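PDB 5EWY: putative ADP-Ribosyltransferase Scabin, which is a DNA-acting ADP-ribosyltransferase of the potato-scab bacterium Streptomyces scabiei, probably transferring ADP-ribose from NAD+ to its target. Local coordinates for residues 49-62 with 161-173. Sequence-based numbering, arbitrary orientation.
Sequences VHAAADPRVDVERI and VAFPGGIRTEFVI
The backbones of A51 to D54 and G165 to R168 pass close beside each other, CA atoms of A52 and G165 4.5 Å apart, and are joined by backbone bonds: R168 N donates to A51 O at 2.9 Å, nearly in line with the carbonyl, and D54 N to G165 O, which also takes a weak bond from A53 N. R168 then folds back over this loop, bent at its third torsion (chi3 -69°). That bend carries NH1 to two carbonyls of the V49-A52 type I turn, H50 O at an unusually short 2.5 Å and A52 O at 2.9 Å; a guanidinium with several N-H donors suits a site offering several backbone oxygens. NE instead makes a nearly straight salt bridge to E170 OE2, which helps hold the group's rotation. NH2 makes a weak bond to H50 O as well and lies over one face of the H50 imidazole, toward its rim, the two planes at 89°. Chain 163-166 makes a type II turn at the end of strand 160-164, the middle strand of a small antiparallel sheet in this ADP-ribosyltransferase fold, and the loop preceding strand 75-79 packs against it. Glycine is required at G165, where phi is 83° and a side chain would collide with A52, D54 and V57. Beside the turn, the rigid ring of P164 takes V57 CG2 at 3.7 Å on CB and I62 CD1 at 3.8 Å on CG, while V49 CG1 leans on P164 O. A51 is small enough for the F171 ring to come within 3.7 Å, CE2 to CA. The carboxylate of D54, directed away from 161-173, is gripped side-on by R56 NE and NH2, and OD1 closes an Asx turn on R56 N.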
ATOM      1  N   VAL A  49      11.149   6.619   3.195  1.00 32.34           N
ATOM      2  CA  VAL A  49      10.435   6.414   1.938  1.00 27.03           C
ATOM      3  C   VAL A  49      11.352   5.745   0.928  1.00 29.79           C
ATOM      4  O   VAL A  49      11.272   5.996  -0.276  1.00 31.83           O
ATOM      5  CB  VAL A  49       9.826   7.721   1.397  1.00 30.28           C
ATOM      6  CG1 VAL A  49       8.766   8.236   2.359  1.00 33.19           C
ATOM      7  CG2 VAL A  49      10.897   8.773   1.146  1.00 33.21           C
ATOM      8  N   HIS A  50      12.212   4.854   1.419  1.00 27.41           N
ATOM      9  CA  HIS A  50      13.016   4.023   0.534  1.00 29.02           C
ATOM     10  C   HIS A  50      12.188   3.406  -0.577  1.00 29.50           C
ATOM     11  O   HIS A  50      12.672   3.232  -1.699  1.00 32.77           O
ATOM     12  CB  HIS A  50      13.680   2.910   1.346  1.00 31.01           C
ATOM     13  CG  HIS A  50      14.483   1.967   0.513  1.00 36.15           C
ATOM     14  ND1 HIS A  50      15.634   2.357  -0.135  1.00 41.97           N
ATOM     15  CD2 HIS A  50      14.294   0.664   0.199  1.00 35.12           C
ATOM     16  CE1 HIS A  50      16.129   1.329  -0.802  1.00 37.34           C
ATOM     17  NE2 HIS A  50      15.342   0.288  -0.609  1.00 38.53           N
ATOM     18  N   ALA A  51      10.939   3.041  -0.282  1.00 26.93           N
ATOM     19  CA  ALA A  51      10.127   2.314  -1.238  1.00 24.63           C
ATOM     20  C   ALA A  51       9.506   3.206  -2.302  1.00 24.16           C
ATOM     21  O   ALA A  51       8.936   2.673  -3.249  1.00 24.31           O
ATOM     22  CB  ALA A  51       8.987   1.613  -0.512  1.00 27.29           C
ATOM     23  N   ALA A  52       9.643   4.516  -2.191  1.00 25.60           N
ATOM     24  CA  ALA A  52       8.845   5.430  -2.999  1.00 24.08           C
ATOM     25  C   ALA A  52       9.143   5.281  -4.492  1.00 27.66           C
ATOM     26  O   ALA A  52      10.303   5.252  -4.918  1.00 29.70           O
ATOM     27  CB  ALA A  52       9.123   6.859  -2.551  1.00 25.47           C
ATOM     28  N   ALA A  53       8.069   5.208  -5.291  1.00 24.77           N
ATOM     29  CA  ALA A  53       8.191   5.301  -6.740  1.00 27.41           C
ATOM     30  C   ALA A  53       8.378   6.731  -7.222  1.00 31.66           C
ATOM     31  O   ALA A  53       8.947   6.933  -8.299  1.00 33.25           O
ATOM     32  CB  ALA A  53       6.962   4.686  -7.409  1.00 25.54           C
ATOM     33  N   ASP A  54       7.933   7.722  -6.446  1.00 29.91           N
ATOM     34  CA  ASP A  54       8.113   9.137  -6.760  1.00 31.82           C
ATOM     35  C   ASP A  54       8.860   9.748  -5.583  1.00 35.09           C
ATOM     36  O   ASP A  54       8.244  10.124  -4.574  1.00 34.41           O
ATOM     37  CB  ASP A  54       6.773   9.835  -6.982  1.00 32.35           C
ATOM     38  CG  ASP A  54       6.939  11.209  -7.575  1.00 36.91           C
ATOM     39  OD1 ASP A  54       8.023  11.806  -7.400  1.00 37.63           O
ATOM     40  OD2 ASP A  54       5.977  11.691  -8.215  1.00 40.48           O
ATOM     41  N   PRO A  55      10.191   9.841  -5.651  1.00 40.96           N
ATOM     42  CA  PRO A  55      10.948  10.338  -4.495  1.00 42.90           C
ATOM     43  C   PRO A  55      10.792  11.829  -4.250  1.00 40.35           C
ATOM     44  O   PRO A  55      11.374  12.345  -3.287  1.00 44.48           O
ATOM     45  CB  PRO A  55      12.396   9.973  -4.848  1.00 57.20           C
ATOM     46  CG  PRO A  55      12.420   9.979  -6.338  1.00 63.07           C
ATOM     47  CD  PRO A  55      11.074   9.469  -6.770  1.00 52.32           C
ATOM     48  N   ARG A  56      10.031  12.546  -5.077  1.00 38.76           N
ATOM     49  CA  ARG A  56       9.808  13.955  -4.800  1.00 41.19           C
ATOM     50  C   ARG A  56       8.912  14.170  -3.594  1.00 37.00           C
ATOM     51  O   ARG A  56       8.721  15.318  -3.179  1.00 40.58           O
ATOM     52  CB  ARG A  56       9.188  14.649  -6.010  1.00 39.43           C
ATOM     53  CG  ARG A  56      10.042  14.594  -7.265  1.00 48.00           C
ATOM     54  CD  ARG A  56       9.286  15.191  -8.437  1.00 50.58           C
ATOM     55  NE  ARG A  56       8.059  14.451  -8.718  1.00 49.41           N
ATOM     56  CZ  ARG A  56       7.060  14.909  -9.466  1.00 46.68           C
ATOM     57  NH1 ARG A  56       7.134  16.117 -10.022  1.00 49.49           N
ATOM     58  NH2 ARG A  56       5.988  14.163  -9.662  1.00 41.60           N
ATOM     59  N   VAL A  57       8.345  13.109  -3.024  1.00 35.07           N
ATOM     60  CA  VAL A  57       7.486  13.280  -1.865  1.00 38.67           C
ATOM     61  C   VAL A  57       8.266  13.967  -0.757  1.00 35.97           C
ATOM     62  O   VAL A  57       9.460  13.708  -0.551  1.00 39.36           O
ATOM     63  CB  VAL A  57       6.916  11.926  -1.412  1.00 32.11           C
ATOM     64  CG1 VAL A  57       8.042  10.938  -1.047  1.00 32.41           C
ATOM     65  CG2 VAL A  57       5.953  12.132  -0.254  1.00 33.11           C
ATOM     66  N   ASP A  58       7.588  14.848  -0.033  1.00 38.53           N
ATOM     67  CA  ASP A  58       8.203  15.656   1.014  1.00 42.92           C
ATOM     68  C   ASP A  58       7.715  15.149   2.368  1.00 38.76           C
ATOM     69  O   ASP A  58       6.638  15.530   2.833  1.00 38.34           O
ATOM     70  CB  ASP A  58       7.861  17.127   0.821  1.00 53.02           C
ATOM     71  CG  ASP A  58       8.486  18.006   1.881  1.00 56.47           C
ATOM     72  OD1 ASP A  58       9.246  17.472   2.719  1.00 46.58           O
ATOM     73  OD2 ASP A  58       8.225  19.231   1.865  1.00 61.56           O
ATOM     74  N   VAL A  59       8.545  14.325   3.012  1.00 35.50           N
ATOM     75  CA  VAL A  59       8.182  13.690   4.278  1.00 36.00           C
ATOM     76  C   VAL A  59       7.877  14.723   5.351  1.00 36.52           C
ATOM     77  O   VAL A  59       7.074  14.467   6.257  1.00 39.18           O
ATOM     78  CB  VAL A  59       9.304  12.723   4.706  1.00 46.70           C
ATOM     79  CG1 VAL A  59       9.133  12.280   6.153  1.00 50.42           C
ATOM     80  CG2 VAL A  59       9.335  11.517   3.786  1.00 52.63           C
ATOM     81  N   GLU A  60       8.516  15.889   5.296  1.00 39.30           N
ATOM     82  CA  GLU A  60       8.298  16.876   6.340  1.00 40.66           C
ATOM     83  C   GLU A  60       6.903  17.482   6.284  1.00 38.45           C
ATOM     84  O   GLU A  60       6.478  18.111   7.260  1.00 40.00           O
ATOM     85  CB  GLU A  60       9.374  17.964   6.269  1.00 44.97           C
ATOM     86  CG  GLU A  60      10.757  17.461   6.676  1.00 57.86           C
ATOM     87  CD  GLU A  60      11.848  18.510   6.527  1.00 79.43           C
ATOM     88  OE1 GLU A  60      11.527  19.678   6.220  1.00 87.93           O
ATOM     89  OE2 GLU A  60      13.033  18.162   6.713  1.00 84.16           O
ATOM     90  N   ARG A  61       6.182  17.301   5.181  1.00 35.69           N
ATOM     91  CA  ARG A  61       4.836  17.833   5.044  1.00 38.40           C
ATOM     92  C   ARG A  61       3.760  16.866   5.511  1.00 34.89           C
ATOM     93  O   ARG A  61       2.585  17.238   5.533  1.00 36.20           O
ATOM     94  CB  ARG A  61       4.569  18.212   3.588  1.00 39.34           C
ATOM     95  CG  ARG A  61       5.329  19.458   3.156  1.00 42.74           C
ATOM     96  CD  ARG A  61       5.169  19.727   1.673  1.00 48.46           C
ATOM     97  NE  ARG A  61       3.774  19.947   1.296  1.00 46.52           N
ATOM     98  CZ  ARG A  61       3.330  19.918   0.043  1.00 45.54           C
ATOM     99  NH1 ARG A  61       4.168  19.668  -0.958  1.00 49.31           N
ATOM    100  NH2 ARG A  61       2.045  20.122  -0.212  1.00 48.18           N
ATOM    101  N   ILE A  62       4.127  15.646   5.891  1.00 31.74           N
ATOM    102  CA  ILE A  62       3.137  14.698   6.384  1.00 29.89           C
ATOM    103  C   ILE A  62       2.579  15.210   7.701  1.00 36.10           C
ATOM    104  O   ILE A  62       3.332  15.619   8.595  1.00 37.15           O
ATOM    105  CB  ILE A  62       3.759  13.305   6.561  1.00 29.51           C
ATOM    106  CG1 ILE A  62       4.241  12.750   5.223  1.00 30.05           C
ATOM    107  CG2 ILE A  62       2.758  12.361   7.197  1.00 29.60           C
ATOM    108  CD1 ILE A  62       5.151  11.548   5.371  1.00 31.53           C
ATOM    109  N   VAL A 161      -2.066   1.186   5.592  1.00 17.67           N
ATOM    110  CA  VAL A 161      -0.687   1.654   5.586  1.00 16.97           C
ATOM    111  C   VAL A 161      -0.550   2.538   4.348  1.00 17.64           C
ATOM    112  O   VAL A 161      -0.796   2.092   3.212  1.00 18.29           O
ATOM    113  CB  VAL A 161       0.319   0.489   5.567  1.00 16.68           C
ATOM    114  CG1 VAL A 161       1.762   1.013   5.482  1.00 18.93           C
ATOM    115  CG2 VAL A 161       0.150  -0.415   6.799  1.00 17.23           C
ATOM    116  N   ALA A 162      -0.167   3.794   4.561  1.00 18.44           N
ATOM    117  CA  ALA A 162      -0.090   4.775   3.486  1.00 18.84           C
ATOM    118  C   ALA A 162       1.362   4.993   3.079  1.00 19.28           C
ATOM    119  O   ALA A 162       2.192   5.389   3.909  1.00 21.42           O
ATOM    120  CB  ALA A 162      -0.683   6.100   3.943  1.00 20.71           C
ATOM    121  N   PHE A 163       1.667   4.765   1.801  1.00 18.84           N
ATOM    122  CA  PHE A 163       3.035   4.869   1.313  1.00 19.51           C
ATOM    123  C   PHE A 163       3.282   6.236   0.690  1.00 20.46           C
ATOM    124  O   PHE A 163       2.800   6.503  -0.424  1.00 20.48           O
ATOM    125  CB  PHE A 163       3.362   3.750   0.318  1.00 19.43           C
ATOM    126  CG  PHE A 163       3.711   2.475   1.007  1.00 18.23           C
ATOM    127  CD1 PHE A 163       5.017   2.208   1.380  1.00 18.63           C
ATOM    128  CD2 PHE A 163       2.715   1.585   1.386  1.00 18.33           C
ATOM    129  CE1 PHE A 163       5.333   1.057   2.076  1.00 18.64           C
ATOM    130  CE2 PHE A 163       3.013   0.439   2.088  1.00 17.41           C
ATOM    131  CZ  PHE A 163       4.319   0.168   2.441  1.00 17.64           C
ATOM    132  N   PRO A 164       3.990   7.147   1.359  1.00 20.61           N
ATOM    133  CA  PRO A 164       4.275   8.454   0.743  1.00 21.56           C
ATOM    134  C   PRO A 164       5.240   8.290  -0.418  1.00 26.57           C
ATOM    135  O   PRO A 164       6.303   7.677  -0.276  1.00 24.91           O
ATOM    136  CB  PRO A 164       4.896   9.272   1.881  1.00 22.83           C
ATOM    137  CG  PRO A 164       4.709   8.450   3.136  1.00 22.25           C
ATOM    138  CD  PRO A 164       4.627   7.016   2.677  1.00 22.34           C
ATOM    139  N   GLY A 165       4.860   8.811  -1.575  1.00 25.41           N
ATOM    140  CA  GLY A 165       5.620   8.606  -2.783  1.00 26.01           C
ATOM    141  C   GLY A 165       5.316   7.305  -3.478  1.00 22.21           C
ATOM    142  O   GLY A 165       5.942   7.008  -4.504  1.00 25.53           O
ATOM    143  N   GLY A 166       4.367   6.534  -2.965  1.00 21.97           N
ATOM    144  CA  GLY A 166       4.012   5.267  -3.570  1.00 20.28           C
ATOM    145  C   GLY A 166       5.056   4.194  -3.357  1.00 20.60           C
ATOM    146  O   GLY A 166       5.787   4.187  -2.366  1.00 21.88           O
ATOM    147  N   ILE A 167       5.068   3.244  -4.290  1.00 21.21           N
ATOM    148  CA  ILE A 167       5.738   1.955  -4.104  1.00 19.71           C
ATOM    149  C   ILE A 167       6.339   1.527  -5.432  1.00 22.03           C
ATOM    150  O   ILE A 167       5.606   1.315  -6.411  1.00 21.86           O
ATOM    151  CB  ILE A 167       4.747   0.878  -3.637  1.00 20.20           C
ATOM    152  CG1 ILE A 167       3.961   1.328  -2.395  1.00 20.69           C
ATOM    153  CG2 ILE A 167       5.494  -0.444  -3.361  1.00 19.61           C
ATOM    154  CD1 ILE A 167       2.808   0.415  -2.081  1.00 20.87           C
ATOM    155  N   ARG A 168       7.662   1.345  -5.460  1.00 22.36           N
ATOM    156  CA  ARG A 168       8.339   0.881  -6.663  1.00 22.67           C
ATOM    157  C   ARG A 168       7.932  -0.549  -6.999  1.00 21.78           C
ATOM    158  O   ARG A 168       7.599  -1.348  -6.121  1.00 20.31           O
ATOM    159  CB  ARG A 168       9.861   0.928  -6.472  1.00 26.94           C
ATOM    160  CG  ARG A 168      10.429   2.335  -6.427  1.00 29.22           C
ATOM    161  CD  ARG A 168      11.912   2.353  -6.753  1.00 38.60           C
ATOM    162  NE  ARG A 168      12.720   1.724  -5.710  1.00 38.78           N
ATOM    163  CZ  ARG A 168      12.996   2.281  -4.534  1.00 54.90           C
ATOM    164  NH1 ARG A 168      12.516   3.480  -4.230  1.00 47.15           N
ATOM    165  NH2 ARG A 168      13.750   1.633  -3.652  1.00 63.34           N
ATOM    166  N   THR A 169       8.047  -0.891  -8.284  1.00 22.81           N
ATOM    167  CA  THR A 169       7.604  -2.207  -8.733  1.00 21.47           C
ATOM    168  C   THR A 169       8.396  -3.341  -8.075  1.00 23.64           C
ATOM    169  O   THR A 169       7.833  -4.424  -7.862  1.00 21.39           O
ATOM    170  CB  THR A 169       7.684  -2.314 -10.261  1.00 22.34           C
ATOM    171  OG1 THR A 169       7.214  -3.608 -10.666  1.00 24.91           O
ATOM    172  CG2 THR A 169       9.117  -2.101 -10.766  1.00 26.90           C
ATOM    173  N   GLU A 170       9.655  -3.104  -7.694  1.00 23.36           N
ATOM    174  CA  GLU A 170      10.448  -4.173  -7.073  1.00 22.54           C
ATOM    175  C   GLU A 170       9.817  -4.652  -5.770  1.00 22.70           C
ATOM    176  O   GLU A 170      10.211  -5.714  -5.261  1.00 22.12           O
ATOM    177  CB  GLU A 170      11.896  -3.727  -6.839  1.00 26.71           C
ATOM    178  CG  GLU A 170      12.079  -2.650  -5.784  1.00 30.41           C
ATOM    179  CD  GLU A 170      13.485  -2.109  -5.722  1.00 53.48           C
ATOM    180  OE1 GLU A 170      14.373  -2.813  -5.182  1.00 47.53           O
ATOM    181  OE2 GLU A 170      13.690  -0.978  -6.219  1.00 50.38           O
ATOM    182  N   PHE A 171       8.910  -3.878  -5.190  1.00 19.58           N
ATOM    183  CA  PHE A 171       8.251  -4.246  -3.937  1.00 18.81           C
ATOM    184  C   PHE A 171       6.848  -4.784  -4.130  1.00 18.88           C
ATOM    185  O   PHE A 171       6.147  -5.042  -3.140  1.00 19.79           O
ATOM    186  CB  PHE A 171       8.231  -3.061  -2.966  1.00 19.31           C
ATOM    187  CG  PHE A 171       9.581  -2.498  -2.697  1.00 20.81           C
ATOM    188  CD1 PHE A 171      10.536  -3.225  -1.992  1.00 20.89           C
ATOM    189  CD2 PHE A 171       9.936  -1.250  -3.183  1.00 29.76           C
ATOM    190  CE1 PHE A 171      11.791  -2.711  -1.765  1.00 28.50           C
ATOM    191  CE2 PHE A 171      11.192  -0.738  -2.949  1.00 29.04           C
ATOM    192  CZ  PHE A 171      12.112  -1.458  -2.237  1.00 28.04           C
ATOM    193  N   VAL A 172       6.411  -4.948  -5.373  1.00 18.48           N
ATOM    194  CA  VAL A 172       5.112  -5.539  -5.680  1.00 17.15           C
ATOM    195  C   VAL A 172       5.360  -7.009  -6.004  1.00 18.47           C
ATOM    196  O   VAL A 172       6.017  -7.341  -6.997  1.00 19.08           O
ATOM    197  CB  VAL A 172       4.416  -4.807  -6.832  1.00 19.93           C
ATOM    198  CG1 VAL A 172       3.106  -5.506  -7.160  1.00 21.29           C
ATOM    199  CG2 VAL A 172       4.175  -3.351  -6.441  1.00 20.62           C
ATOM    200  N   ILE A 173       4.834  -7.901  -5.158  1.00 17.50           N
ATOM    201  CA  ILE A 173       5.050  -9.334  -5.344  1.00 17.96           C
ATOM    202  C   ILE A 173       4.324  -9.829  -6.583  1.00 17.93           C
ATOM    203  O   ILE A 173       4.870 -10.585  -7.389  1.00 19.38           O
ATOM    204  CB  ILE A 173       4.557 -10.128  -4.127  1.00 17.52           C
ATOM    205  CG1 ILE A 173       5.207  -9.680  -2.825  1.00 19.92           C
ATOM    206  CG2 ILE A 173       4.813 -11.592  -4.376  1.00 18.46           C
ATOM    207  CD1 ILE A 173       4.429 -10.152  -1.619  1.00 17.76           C
TER